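Alpha-L-arabinosidase (Xanthomonas axonopodis pv. citri, PDB 6D25) probably removes alpha-L-arabinofuranosyl side groups from arabinoxylans by hydrolysis, including those on internally di-substituted sugars, as a trimeric glycoside hydrolase of family GH51. Local coordinates at residues Gly98-Asp103 with Thr123-Val128; Met210-Ala215 with Tyr246-Val251; Lys311-Lys316 with Ala363-Met368; Asp348-Ser353 with His512-Leu517; Tyr395-Leu400 with Gln471-Pro476. All blocks are in the same frame, centred on the assembly; numbering follows the deposited sequence.

Contact 1 (Gly98-Asp103 with Thr123-Val128); sequences GGCFAD and THWGGV
Cys-100 and His-124 meet face on where the loop that follows strand 93-96 of the (beta/alpha)8 barrel is approached by the loop after strand 120-122. The side chain of His-124 can be followed outward. Its CB lies over one face of the neighbouring Trp-125 indole, toward the rim, and with CG placed opposite the carbonyl carbon (chi1 -60°) the ring swings toward Cys-100. There CB of Cys-100 sits almost exactly above the centre of the His-124 ring, 3.6 Å from the centroid and 6° off the normal, a CH-pi contact. All five ring atoms therefore lie at similar range from it, ND1 of His-124 being 3.6 Å from CB of Cys-100. Farther out, CE1 of His-124 comes within 3.4 Å of the carbonyl O of Cys-100. The opposite face of the imidazole is met, nearer the rim, by OG1 of Thr-123, a hydroxyl hydrogen-bonded to Glu-104. SG of Cys-100 also lies over the ring, 4.7 Å from its centroid, and is tied to Cys-206 by a disulfide. A flat ring suits this place because it can accept a methylene on one side and a hydroxyl on the other. Beside this CH-pi contact, NE1 of Trp-125 and the backbone N of Phe-101 both hydrogen-bond to OE2 of Glu-54.

Contact 2 (Met210-Ala215 with Tyr246-Val251); sequences MRVEYA and YHWTEV
Val-212 is wedged between Trp-248 and Val-251 where two helices of the (beta/alpha)8 barrel, 212-224 and 246-256, lie side by side with their first turns in contact. Its CG2 stands over the five-membered ring of Trp-248, 3.6 Å from the centroid and 14° off the normal, a CH-pi contact. CG1, placed between the backbone N and the carbonyl carbon (chi1 63°), turns instead to Val-251, reaching its CB at 3.6 Å. A compact branched residue suits this gap because CB and CG2 lie on the indole, while CG1 fits between Val-251 and His-247. The far end of the indole is met by Ala-215, whose CB is 3.7 Å from CH2 of Trp-248; a single methyl lets the ring come close to the helix. At the indole edge, the carbonyl O of Met-210 lies in the ring plane, 3.3 Å from CZ3 of Trp-248. Toward the partly exposed side, NE2 of His-247 donates to OE2 of Glu-213 at 2.9 Å, on the syn side of the carboxylate but tilted from its plane.

Farther out, at the N-cap position, Arg-211 forms a salt bridge with Asp-217 of the second subunit. The indole meets Trp-204 edge-to-face, and its NE1 is held by the carbonyl O of Pro-239.

Contact 3 (Lys311-Lys316 with Ala363-Met368); sequences KYDPAK and AERVRM
Asp-313 and Arg-365 form the tight, buried half of this contact. The guanidinium works end-on: NH1 of Arg-365 reaches OD2 of Asp-313 at 2.7 Å in a salt bridge, while NH2 of Arg-365 bonds the carbonyl O of Asp-313 at 2.9 Å. Two bends in the arginine chain, at chi2 and chi3, bring both nitrogens round to the same residue. NH2 also forms a salt bridge with Asp-310, and NH1 a hydrogen bond to the carbonyl O of Val-318. The Asp-313 carboxylate is turned 71° from the guanidinium plane and is met on its anti side. Its oxygens also take the backbone N-H groups of Lys-317 and Val-318, so that an aspartate here serves the backbone as well as the arginine. CA of Lys-316 lies over one face of the Arg-365 guanidinium.

Asp-313 to Lys-316 is a type I turn, in which Pro-314 fits the second position, and it links barrel helix 285-312 to strand 319-325. The partner segment runs into strand 366-371, the last of the eight parallel barrel strands. NH2 of Arg-367 bridges the two sides, donating to O of Lys-316 at 2.8 Å and to O of Glu-364 at 2.9 Å, both acceptors in the guanidinium plane.

The outer half is much looser. The aliphatic part of Lys-316 runs alongside Glu-364, with CD of Lys-316 4.0 Å from CB of Glu-364. Their charged ends make no salt bridge, NZ of Lys-316 staying 6.2 Å from OE2 of Glu-364 on the solvent side.

Contact 4 (Asp348-Ser353 with His512-Leu517); sequences DALVAS and HSIVML
Ile-514 presses its terminal methyl against polar atoms of a helix: CD1 lies 3.5 Å from the carbonyl O of Ala-349 and 3.6 Å from OG of Ser-353. Neither oxygen depends on it, since the carbonyl accepts the helical N-H of Ser-353 and the hydroxyl hydrogen-bonds to Thr-446. With CG1 set opposite the carbonyl carbon (chi1 -56°), the long branch of the isoleucine reaches in among Ala-349, Leu-350 and Ser-353. CD1 of Leu-350 lies 3.9 Å from CD1 of Ile-514, the two side chains passing in opposite directions. CG2 of Ile-514 rests 4.0 Å from CB of Ser-353. Ala-349 and Ser-353, small residues one helical turn apart, suit a branched residue that must come close to the backbone. His-512, with positive phi, and Ser-513 both face Asn-447 in a G1 beta bulge. Residues 348-353 cross 513-517 at 46°, placing helix 346-361 of the barrel against the C-terminal beta-sandwich, flanked by helices 285-312 and 393-400 and by strand 441-447.

Contact 5 (Tyr395-Leu400 with Gln471-Pro476); sequences YHVFAL and QILTAP
Helix 393-400, the last helix of the chain, packs on strand 468-473 of the C-terminal beta-sandwich through Leu-473 and Leu-400. Residues 395-400 and 471-473 run nearly antiparallel, at 158°, with their axes 10.0 Å apart, a spacing bridged by apolar side-chain contacts. Leu-473 reaches out from the strand with CG opposite its own backbone N (chi1 -171°), which carries the forked tip into the helix surface. There CD2 of Leu-473 touches CG2 of Val-397 at 3.6 Å and CB of His-396 at 4.0 Å, while the valine approaches at about a right angle.

One helical turn on from His-396, Leu-400 straddles two strand residues. Its CD1 comes 4.0 Å from CB of Leu-473, and its CD2 comes 3.6 Å from CB of Gln-471. A forked leucine suits position Leu-400 because it spreads two methyls over separate neighbours, whereas the fork of Leu-473 sits against His-396 and Val-397. Gln-471 gives its methylene to this buried layer although the residue is partly exposed. Between the two inward residues Ile-472 points away from the helix, touching Val-493 and Val-515 instead. Val-397 also packs against Ala-349 and Ala-352 of helix 346-361. No hydrogen bond crosses between the segments; this is apolar helix-on-sheet packing, consistent with the barrel-plus-sandwich build of GH51 enzymes.

Overall arrangement
From the N terminus, contact 1 closes a short excursion after strand 93-96 that includes strand 120-122, and contact 2 then joins two successive barrel helices; the two are in series, and both touch the second subunit. Contact 3 opens at the end of helix 285-312 and closes at the last barrel strand. It meets contact 2 through a salt bridge from Lys-311 to Glu-250. Contact 4 starts inside that span and ends near the C terminus, so contacts 3 and 4 cross. Contact 5 nests within contact 4, their centres about 6 Å apart. Contacts 1 to 3 knit the barrel and its loops; contacts 4 and 5 fasten barrel-side helices to adjacent strands of the sandwich.

Contact 1 (Gly98-Asp103 with Thr123-Val128)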
# COMPACT_ATOMS: atom_id res chain seq x y z
N GLY A 98 18.06 1.25 -10.98
CA GLY A 98 17.12 1.48 -12.05
C GLY A 98 16.51 2.86 -11.92
O GLY A 98 16.97 3.63 -11.09
N GLY A 99 15.53 3.22 -12.77
CA GLY A 99 15.02 2.36 -13.82
C GLY A 99 13.90 1.46 -13.34
O GLY A 99 13.68 1.30 -12.13
N CYS A 100 13.22 0.83 -14.31
CA CYS A 100 12.17 -0.16 -14.05
C CYS A 100 12.65 -1.27 -13.09
O CYS A 100 11.89 -1.76 -12.25
CB CYS A 100 11.68 -0.73 -15.36
SG CYS A 100 10.82 0.52 -16.38
N PHE A 101 13.88 -1.72 -13.24
CA PHE A 101 14.41 -2.77 -12.34
C PHE A 101 14.29 -2.37 -10.86
O PHE A 101 14.01 -3.24 -10.02
CB PHE A 101 15.86 -3.05 -12.70
CG PHE A 101 16.55 -4.10 -11.88
CD1 PHE A 101 16.57 -5.42 -12.31
CD2 PHE A 101 17.26 -3.76 -10.73
CE1 PHE A 101 17.24 -6.38 -11.57
CE2 PHE A 101 17.94 -4.72 -10.01
CZ PHE A 101 17.91 -6.04 -10.43
N ALA A 102 14.43 -1.08 -10.54
CA ALA A 102 14.47 -0.66 -9.14
C ALA A 102 13.12 -0.84 -8.45
O ALA A 102 13.09 -1.02 -7.22
CB ALA A 102 14.94 0.77 -9.01
N ASP A 103 12.03 -0.76 -9.23
CA ASP A 103 10.69 -0.85 -8.67
C ASP A 103 10.32 -2.31 -8.34
O ASP A 103 9.24 -2.55 -7.77
CB ASP A 103 9.69 -0.20 -9.64
CG ASP A 103 10.05 1.25 -10.06
OD1 ASP A 103 10.36 2.07 -9.10
OD2 ASP A 103 10.03 1.56 -11.38
N THR A 123 12.64 -9.19 -15.18
CA THR A 123 11.38 -9.36 -15.92
C THR A 123 11.29 -8.36 -17.08
O THR A 123 10.81 -8.73 -18.15
CB THR A 123 10.16 -9.18 -15.00
OG1 THR A 123 10.19 -7.84 -14.49
CG2 THR A 123 10.12 -10.14 -13.83
N HIS A 124 11.71 -7.10 -16.89
CA HIS A 124 11.51 -6.11 -17.96
C HIS A 124 12.49 -6.36 -19.13
O HIS A 124 12.19 -6.05 -20.27
CB HIS A 124 11.73 -4.70 -17.45
CG HIS A 124 10.83 -4.29 -16.35
ND1 HIS A 124 11.23 -4.30 -15.00
CD2 HIS A 124 9.57 -3.80 -16.40
CE1 HIS A 124 10.20 -3.94 -14.25
NE2 HIS A 124 9.16 -3.60 -15.09
N TRP A 125 13.68 -6.86 -18.86
CA TRP A 125 14.79 -6.74 -19.78
C TRP A 125 15.26 -8.14 -20.21
O TRP A 125 16.34 -8.59 -19.83
CB TRP A 125 15.90 -5.89 -19.13
CG TRP A 125 15.39 -4.55 -18.67
CD1 TRP A 125 15.44 -4.05 -17.39
CD2 TRP A 125 14.76 -3.54 -19.47
NE1 TRP A 125 14.89 -2.79 -17.35
CE2 TRP A 125 14.45 -2.45 -18.61
CE3 TRP A 125 14.39 -3.44 -20.82
CZ2 TRP A 125 13.81 -1.30 -19.06
CZ3 TRP A 125 13.75 -2.30 -21.27
CH2 TRP A 125 13.46 -1.25 -20.40
N GLY A 126 14.39 -8.84 -20.92
CA GLY A 126 14.68 -10.12 -21.52
C GLY A 126 14.19 -11.33 -20.72
O GLY A 126 14.25 -12.45 -21.21
N GLY A 127 13.71 -11.12 -19.51
CA GLY A 127 13.31 -12.24 -18.66
C GLY A 127 14.49 -13.16 -18.31
O GLY A 127 14.30 -14.34 -18.05
N VAL A 128 15.70 -12.62 -18.30
CA VAL A 128 16.92 -13.41 -18.02
C VAL A 128 17.19 -13.43 -16.50
O VAL A 128 16.71 -12.62 -15.73
CB VAL A 128 18.12 -12.83 -18.79
CG1 VAL A 128 17.92 -12.93 -20.31
CG2 VAL A 128 18.45 -11.40 -18.36

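Contact 2 (Met210-Ala215 with Tyr246-Val251)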
# COMPACT_ATOMS: atom_id res chain seq x y z
N MET A 210 0.44 4.15 -11.78
CA MET A 210 -0.26 4.99 -10.81
C MET A 210 -0.75 6.28 -11.46
O MET A 210 0.00 6.93 -12.19
CB MET A 210 0.67 5.33 -9.66
CG MET A 210 1.19 4.13 -8.90
SD MET A 210 2.11 4.68 -7.42
CE MET A 210 2.87 3.14 -6.89
N ARG A 211 -1.96 6.68 -11.15
CA ARG A 211 -2.38 8.07 -11.32
C ARG A 211 -1.55 8.96 -10.38
O ARG A 211 -1.18 8.52 -9.27
CB ARG A 211 -3.81 8.31 -10.86
CG ARG A 211 -4.90 7.47 -11.45
CD ARG A 211 -6.27 7.86 -10.87
NE ARG A 211 -6.44 7.68 -9.44
CZ ARG A 211 -6.93 8.60 -8.59
NH1 ARG A 211 -7.34 9.79 -9.00
NH2 ARG A 211 -6.97 8.35 -7.30
N VAL A 212 -1.29 10.20 -10.79
CA VAL A 212 -0.45 11.07 -9.97
C VAL A 212 -1.09 11.30 -8.59
O VAL A 212 -0.34 11.38 -7.62
CB VAL A 212 -0.12 12.40 -10.65
CG1 VAL A 212 -1.35 13.25 -10.92
CG2 VAL A 212 0.93 13.16 -9.89
N GLU A 213 -2.40 11.37 -8.51
CA GLU A 213 -3.06 11.61 -7.21
C GLU A 213 -2.68 10.49 -6.21
O GLU A 213 -2.40 10.76 -5.00
CB GLU A 213 -4.57 11.72 -7.35
CG GLU A 213 -5.04 12.93 -8.15
CD GLU A 213 -4.95 12.88 -9.67
OE1 GLU A 213 -4.55 11.83 -10.25
OE2 GLU A 213 -5.24 13.94 -10.31
N TYR A 214 -2.57 9.27 -6.70
CA TYR A 214 -2.20 8.12 -5.88
C TYR A 214 -0.70 8.12 -5.61
O TYR A 214 -0.25 7.92 -4.48
CB TYR A 214 -2.67 6.81 -6.56
CG TYR A 214 -2.36 5.55 -5.81
CD1 TYR A 214 -2.76 5.37 -4.49
CD2 TYR A 214 -1.70 4.51 -6.41
CE1 TYR A 214 -2.47 4.21 -3.78
CE2 TYR A 214 -1.43 3.33 -5.75
CZ TYR A 214 -1.81 3.17 -4.42
OH TYR A 214 -1.58 2.00 -3.77
N ALA A 215 0.09 8.38 -6.64
CA ALA A 215 1.54 8.43 -6.50
C ALA A 215 1.96 9.48 -5.47
O ALA A 215 2.96 9.27 -4.80
CB ALA A 215 2.19 8.71 -7.84
N TYR A 246 2.17 17.50 -17.78
CA TYR A 246 2.16 18.67 -16.92
C TYR A 246 1.25 18.44 -15.71
O TYR A 246 1.52 18.97 -14.63
CB TYR A 246 1.79 19.92 -17.72
CG TYR A 246 2.79 20.17 -18.83
CD1 TYR A 246 4.15 20.25 -18.55
CD2 TYR A 246 2.41 20.28 -20.16
CE1 TYR A 246 5.10 20.45 -19.54
CE2 TYR A 246 3.35 20.46 -21.18
CZ TYR A 246 4.70 20.53 -20.87
OH TYR A 246 5.67 20.71 -21.85
N HIS A 247 0.19 17.66 -15.90
CA HIS A 247 -0.70 17.36 -14.79
C HIS A 247 0.07 16.63 -13.68
O HIS A 247 -0.17 16.89 -12.49
CB HIS A 247 -1.91 16.57 -15.28
CG HIS A 247 -2.84 16.22 -14.16
ND1 HIS A 247 -3.61 17.16 -13.50
CD2 HIS A 247 -3.12 15.02 -13.58
CE1 HIS A 247 -4.38 16.52 -12.61
NE2 HIS A 247 -4.08 15.21 -12.63
N TRP A 248 0.98 15.76 -14.03
CA TRP A 248 1.77 15.04 -13.05
C TRP A 248 2.59 16.02 -12.20
O TRP A 248 2.56 15.98 -10.95
CB TRP A 248 2.68 14.03 -13.74
CG TRP A 248 3.37 13.12 -12.77
CD1 TRP A 248 4.40 13.42 -11.92
CD2 TRP A 248 2.97 11.78 -12.46
NE1 TRP A 248 4.69 12.33 -11.15
CE2 TRP A 248 3.83 11.32 -11.45
CE3 TRP A 248 1.97 10.94 -12.94
CZ2 TRP A 248 3.72 10.03 -10.92
CZ3 TRP A 248 1.85 9.67 -12.41
CH2 TRP A 248 2.73 9.23 -11.43
N THR A 249 3.30 16.94 -12.86
CA THR A 249 4.09 17.92 -12.13
C THR A 249 3.20 18.78 -11.22
O THR A 249 3.56 19.04 -10.09
CB THR A 249 4.84 18.84 -13.11
OG1 THR A 249 5.60 18.00 -13.96
CG2 THR A 249 5.75 19.83 -12.42
N GLU A 250 2.08 19.25 -11.74
CA GLU A 250 1.16 20.08 -11.00
C GLU A 250 0.75 19.38 -9.68
O GLU A 250 0.78 19.99 -8.60
CB GLU A 250 -0.06 20.40 -11.87
CG GLU A 250 -1.18 21.07 -11.14
CD GLU A 250 -0.98 22.55 -10.92
OE1 GLU A 250 -0.27 23.19 -11.72
OE2 GLU A 250 -1.59 23.07 -9.95
N VAL A 251 0.31 18.12 -9.77
CA VAL A 251 -0.19 17.45 -8.58
C VAL A 251 0.96 17.11 -7.65
O VAL A 251 0.81 17.28 -6.44
CB VAL A 251 -1.04 16.22 -8.95
CG1 VAL A 251 -1.43 15.42 -7.71
CG2 VAL A 251 -2.27 16.65 -9.72

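Contact 3 (Lys311-Lys316 with Ala363-Met368)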
# COMPACT_ATOMS: atom_id res chain seq x y z
N LYS A 311 5.14 27.85 -9.31
CA LYS A 311 3.88 28.22 -8.66
C LYS A 311 3.88 27.72 -7.22
O LYS A 311 3.33 28.39 -6.39
CB LYS A 311 2.67 27.58 -9.33
CG LYS A 311 2.45 27.95 -10.78
CD LYS A 311 1.36 27.11 -11.43
CE LYS A 311 0.21 26.69 -10.53
NZ LYS A 311 -0.86 26.07 -11.35
N TYR A 312 4.44 26.55 -6.96
CA TYR A 312 4.38 25.95 -5.63
C TYR A 312 5.69 26.14 -4.86
O TYR A 312 5.68 26.09 -3.65
CB TYR A 312 4.04 24.45 -5.74
CG TYR A 312 2.65 24.26 -6.30
CD1 TYR A 312 1.54 24.56 -5.53
CD2 TYR A 312 2.46 23.90 -7.63
CE1 TYR A 312 0.26 24.46 -6.04
CE2 TYR A 312 1.18 23.79 -8.14
CZ TYR A 312 0.08 24.05 -7.35
OH TYR A 312 -1.18 23.95 -7.86
N ASP A 313 6.78 26.38 -5.59
CA ASP A 313 8.11 26.45 -5.02
C ASP A 313 8.87 27.61 -5.69
O ASP A 313 9.84 27.40 -6.42
CB ASP A 313 8.82 25.12 -5.22
CG ASP A 313 10.29 25.12 -4.83
OD1 ASP A 313 10.61 25.74 -3.80
OD2 ASP A 313 11.07 24.52 -5.57
N PRO A 314 8.38 28.85 -5.49
CA PRO A 314 8.96 30.02 -6.14
C PRO A 314 10.45 30.24 -5.76
O PRO A 314 11.18 30.79 -6.54
CB PRO A 314 8.12 31.22 -5.71
CG PRO A 314 7.44 30.75 -4.46
CD PRO A 314 7.26 29.27 -4.63
N ALA A 315 10.88 29.77 -4.60
CA ALA A 315 12.30 29.94 -4.21
C ALA A 315 13.19 28.89 -4.89
O ALA A 315 14.40 28.94 -4.70
CB ALA A 315 12.42 29.84 -2.71
N LYS A 316 12.63 27.90 -5.61
CA LYS A 316 13.40 26.89 -6.30
C LYS A 316 14.19 26.01 -5.33
O LYS A 316 15.31 25.54 -5.64
CB LYS A 316 14.33 27.49 -7.36
CG LYS A 316 13.68 28.49 -8.30
CD LYS A 316 14.60 28.85 -9.47
CE LYS A 316 14.08 30.02 -10.26
NZ LYS A 316 14.31 31.26 -9.48
N ALA A 363 19.99 26.52 -15.24
CA ALA A 363 20.84 25.98 -14.16
C ALA A 363 20.28 26.32 -12.78
O ALA A 363 20.67 25.68 -11.82
CB ALA A 363 22.25 26.52 -14.30
N GLU A 364 19.44 27.34 -12.65
CA GLU A 364 18.90 27.62 -11.29
C GLU A 364 17.93 26.52 -10.84
O GLU A 364 17.89 26.20 -9.64
CB GLU A 364 18.25 28.99 -11.14
CG GLU A 364 17.47 29.46 -12.34
CD GLU A 364 18.35 29.90 -13.51
OE1 GLU A 364 18.30 29.20 -14.61
OE2 GLU A 364 19.14 30.92 -13.31
N ARG A 365 17.22 25.91 -11.78
CA ARG A 365 16.20 24.91 -11.41
C ARG A 365 16.71 23.50 -11.71
O ARG A 365 16.51 22.59 -10.90
CB ARG A 365 14.91 25.20 -12.15
CG ARG A 365 13.82 24.15 -11.92
CD ARG A 365 13.22 24.08 -10.52
NE ARG A 365 12.31 25.18 -10.27
CZ ARG A 365 11.60 25.30 -9.15
NH1 ARG A 365 11.73 24.38 -8.19
NH2 ARG A 365 10.75 26.32 -9.00
N VAL A 366 17.30 23.29 -12.89
CA VAL A 366 17.77 21.98 -13.28
C VAL A 366 19.17 21.78 -12.70
O VAL A 366 20.15 22.41 -13.20
CB VAL A 366 17.77 21.79 -14.80
CG1 VAL A 366 18.23 20.39 -15.17
CG2 VAL A 366 16.39 22.05 -15.40
N ARG A 367 19.26 20.94 -11.67
CA ARG A 367 20.51 20.85 -10.92
C ARG A 367 21.03 19.40 -10.89
O ARG A 367 22.09 19.16 -10.29
CB ARG A 367 20.30 21.37 -9.50
CG ARG A 367 19.86 22.83 -9.47
CD ARG A 367 19.95 23.53 -8.14
NE ARG A 367 19.11 23.02 -7.12
CZ ARG A 367 17.96 23.57 -6.70
NH1 ARG A 367 17.40 23.04 -5.63
NH2 ARG A 367 17.40 24.59 -7.32
N MET A 368 20.35 18.48 -11.55
CA MET A 368 20.83 17.11 -11.73
C MET A 368 20.26 16.57 -13.05
O MET A 368 19.14 16.90 -13.44
CB MET A 368 20.34 16.18 -10.61
CG MET A 368 20.75 16.63 -9.20
SD MET A 368 20.11 15.47 -7.93
CE MET A 368 21.12 14.04 -8.33

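Contact 4 (Asp348-Ser353 with His512-Leu517)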
# COMPACT_ATOMS: atom_id res chain seq x y z
N ASP A 348 24.60 11.12 -31.99
CA ASP A 348 24.45 10.99 -30.52
C ASP A 348 25.33 12.02 -29.81
O ASP A 348 24.91 12.57 -28.77
CB ASP A 348 24.71 9.56 -30.09
CG ASP A 348 23.69 8.63 -30.75
OD1 ASP A 348 22.49 8.79 -30.42
OD2 ASP A 348 24.07 7.85 -31.67
N ALA A 349 26.53 12.28 -30.34
CA ALA A 349 27.37 13.35 -29.76
C ALA A 349 26.61 14.68 -29.79
O ALA A 349 26.58 15.39 -28.78
CB ALA A 349 28.65 13.46 -30.51
N LEU A 350 26.01 15.02 -30.95
CA LEU A 350 25.28 16.30 -31.01
C LEU A 350 24.09 16.30 -30.04
O LEU A 350 23.77 17.35 -29.47
CB LEU A 350 24.85 16.60 -32.45
CG LEU A 350 25.88 17.40 -33.24
CD1 LEU A 350 27.05 16.54 -33.70
CD2 LEU A 350 25.28 18.10 -34.42
N VAL A 351 23.39 15.16 -29.91
CA VAL A 351 22.32 15.07 -28.95
C VAL A 351 22.85 15.47 -27.56
O VAL A 351 22.23 16.29 -26.86
CB VAL A 351 21.64 13.69 -28.92
CG1 VAL A 351 20.83 13.47 -27.67
CG2 VAL A 351 20.78 13.50 -30.16
N ALA A 352 23.99 14.92 -27.16
CA ALA A 352 24.54 15.25 -25.84
C ALA A 352 24.90 16.73 -25.74
O ALA A 352 24.58 17.37 -24.73
CB ALA A 352 25.72 14.35 -25.54
N SER A 353 25.57 17.32 -26.75
CA SER A 353 26.00 18.72 -26.64
C SER A 353 24.77 19.63 -26.56
O SER A 353 24.77 20.58 -25.74
CB SER A 353 26.95 19.17 -27.73
OG SER A 353 26.30 19.13 -28.99
N HIS A 512 28.09 19.61 -39.08
CA HIS A 512 27.95 18.47 -38.20
C HIS A 512 29.14 18.34 -37.22
O HIS A 512 29.82 17.31 -37.17
CB HIS A 512 27.70 17.19 -39.00
CG HIS A 512 28.77 16.78 -39.98
ND1 HIS A 512 28.56 16.85 -41.34
CD2 HIS A 512 29.98 16.22 -39.81
CE1 HIS A 512 29.61 16.35 -41.98
NE2 HIS A 512 30.51 15.98 -41.08
N SER A 513 29.35 19.38 -36.40
CA SER A 513 30.51 19.41 -35.55
C SER A 513 30.15 20.10 -34.22
O SER A 513 29.21 20.89 -34.13
CB SER A 513 31.70 20.09 -36.22
OG SER A 513 31.54 21.50 -36.25
N ILE A 514 30.94 19.74 -33.20
CA ILE A 514 30.92 20.34 -31.91
C ILE A 514 32.30 20.90 -31.61
O ILE A 514 33.27 20.17 -31.73
CB ILE A 514 30.54 19.30 -30.84
CG1 ILE A 514 29.19 18.64 -31.13
CG2 ILE A 514 30.54 19.91 -29.43
CD1 ILE A 514 29.05 17.30 -30.44
N VAL A 515 32.40 22.14 -31.18
CA VAL A 515 33.68 22.66 -30.70
C VAL A 515 33.51 23.15 -29.25
O VAL A 515 32.43 23.60 -28.85
CB VAL A 515 34.25 23.77 -31.59
CG1 VAL A 515 34.44 23.30 -33.02
CG2 VAL A 515 33.38 25.03 -31.56
N MET A 516 34.57 23.00 -28.48
CA MET A 516 34.69 23.55 -27.15
C MET A 516 35.92 24.46 -27.15
O MET A 516 37.02 24.00 -27.40
CB MET A 516 34.79 22.47 -26.08
CG MET A 516 34.87 23.01 -24.67
SD MET A 516 33.38 23.90 -24.14
CE MET A 516 32.26 22.52 -23.93
N LEU A 517 35.70 25.75 -26.94
CA LEU A 517 36.72 26.80 -27.01
C LEU A 517 37.07 27.29 -25.61
O LEU A 517 36.18 27.42 -24.78
CB LEU A 517 36.19 27.98 -27.81
CG LEU A 517 35.66 27.63 -29.20
CD1 LEU A 517 35.19 28.89 -29.91
CD2 LEU A 517 36.73 26.93 -30.02

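Contact 5 (Tyr395-Leu400 with Gln471-Pro476)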
# COMPACT_ATOMS: atom_id res chain seq x y z
N TYR A 395 30.63 9.78 -24.99
CA TYR A 395 31.68 9.88 -23.97
C TYR A 395 32.53 11.12 -24.18
O TYR A 395 32.84 11.86 -23.23
CB TYR A 395 32.58 8.64 -24.00
CG TYR A 395 33.76 8.67 -23.08
CD1 TYR A 395 34.97 9.22 -23.44
CD2 TYR A 395 33.67 8.12 -21.81
CE1 TYR A 395 36.06 9.26 -22.57
CE2 TYR A 395 34.76 8.12 -20.94
CZ TYR A 395 35.96 8.68 -21.33
OH TYR A 395 37.02 8.66 -20.44
N HIS A 396 32.93 11.33 -25.44
CA HIS A 396 33.82 12.45 -25.77
C HIS A 396 33.11 13.77 -25.52
O HIS A 396 33.78 14.75 -25.18
CB HIS A 396 34.31 12.34 -27.21
CG HIS A 396 35.16 11.13 -27.43
ND1 HIS A 396 36.25 10.83 -26.62
CD2 HIS A 396 35.09 10.14 -28.35
CE1 HIS A 396 36.85 9.75 -27.08
NE2 HIS A 396 36.12 9.28 -28.10
N VAL A 397 31.79 13.83 -25.65
CA VAL A 397 31.09 15.09 -25.34
C VAL A 397 31.09 15.33 -23.81
O VAL A 397 31.33 16.47 -23.36
CB VAL A 397 29.68 15.12 -25.92
CG1 VAL A 397 29.03 16.47 -25.64
CG2 VAL A 397 29.68 14.85 -27.42
N PHE A 398 30.88 14.30 -23.02
CA PHE A 398 31.04 14.43 -21.54
C PHE A 398 32.45 14.94 -21.21
O PHE A 398 32.59 15.83 -20.36
CB PHE A 398 30.75 13.11 -20.83
CG PHE A 398 29.27 12.85 -20.62
CD1 PHE A 398 28.44 12.53 -21.67
CD2 PHE A 398 28.71 12.96 -19.35
CE1 PHE A 398 27.09 12.31 -21.47
CE2 PHE A 398 27.36 12.74 -19.15
CZ PHE A 398 26.55 12.42 -20.19
N ALA A 399 33.47 14.39 -21.90
CA ALA A 399 34.86 14.84 -21.69
C ALA A 399 35.00 16.32 -22.08
O ALA A 399 35.55 17.09 -21.33
CB ALA A 399 35.83 13.99 -22.49
N LEU A 400 34.48 16.72 -23.24
CA LEU A 400 34.65 18.12 -23.71
C LEU A 400 33.98 19.09 -22.74
O LEU A 400 34.47 20.19 -22.58
CB LEU A 400 34.02 18.32 -25.10
CG LEU A 400 34.85 17.76 -26.27
CD1 LEU A 400 34.11 17.93 -27.60
CD2 LEU A 400 36.25 18.35 -26.36
N GLN A 471 38.95 22.34 -29.01
CA GLN A 471 38.84 21.02 -29.55
C GLN A 471 37.57 20.89 -30.39
O GLN A 471 36.59 21.59 -30.16
CB GLN A 471 38.77 20.02 -28.38
CG GLN A 471 40.04 19.95 -27.55
CD GLN A 471 41.07 19.00 -28.12
OE1 GLN A 471 40.87 17.78 -28.24
NE2 GLN A 471 42.22 19.56 -28.45
N ILE A 472 37.62 20.00 -31.37
CA ILE A 472 36.51 19.75 -32.28
C ILE A 472 36.22 18.25 -32.29
O ILE A 472 37.13 17.44 -32.37
CB ILE A 472 36.75 20.27 -33.71
CG1 ILE A 472 35.52 20.01 -34.59
CG2 ILE A 472 38.04 19.73 -34.33
CD1 ILE A 472 35.51 20.81 -35.89
N LEU A 473 34.93 17.95 -32.19
CA LEU A 473 34.42 16.62 -32.39
C LEU A 473 33.55 16.61 -33.65
O LEU A 473 32.52 17.30 -33.70
CB LEU A 473 33.62 16.20 -31.16
CG LEU A 473 33.18 14.73 -31.12
CD1 LEU A 473 34.42 13.81 -31.05
CD2 LEU A 473 32.33 14.50 -29.88
N THR A 474 34.02 15.86 -34.65
CA THR A 474 33.34 15.73 -35.92
C THR A 474 33.80 14.40 -36.54
O THR A 474 34.54 13.61 -35.91
CB THR A 474 33.56 16.96 -36.82
OG1 THR A 474 32.67 16.91 -37.94
CG2 THR A 474 34.98 17.09 -37.33
N ALA A 475 33.36 14.17 -37.75
CA ALA A 475 33.74 13.00 -38.53
C ALA A 475 33.43 13.32 -39.99
O ALA A 475 32.68 14.26 -40.26
CB ALA A 475 33.01 11.76 -38.06
N PRO A 476 33.98 12.55 -40.92
CA PRO A 476 33.74 12.82 -42.34
C PRO A 476 32.26 12.63 -42.73
O PRO A 476 31.76 13.40 -43.54
CB PRO A 476 34.66 11.83 -43.08
CG PRO A 476 35.63 11.33 -42.02
CD PRO A 476 34.87 11.40 -40.72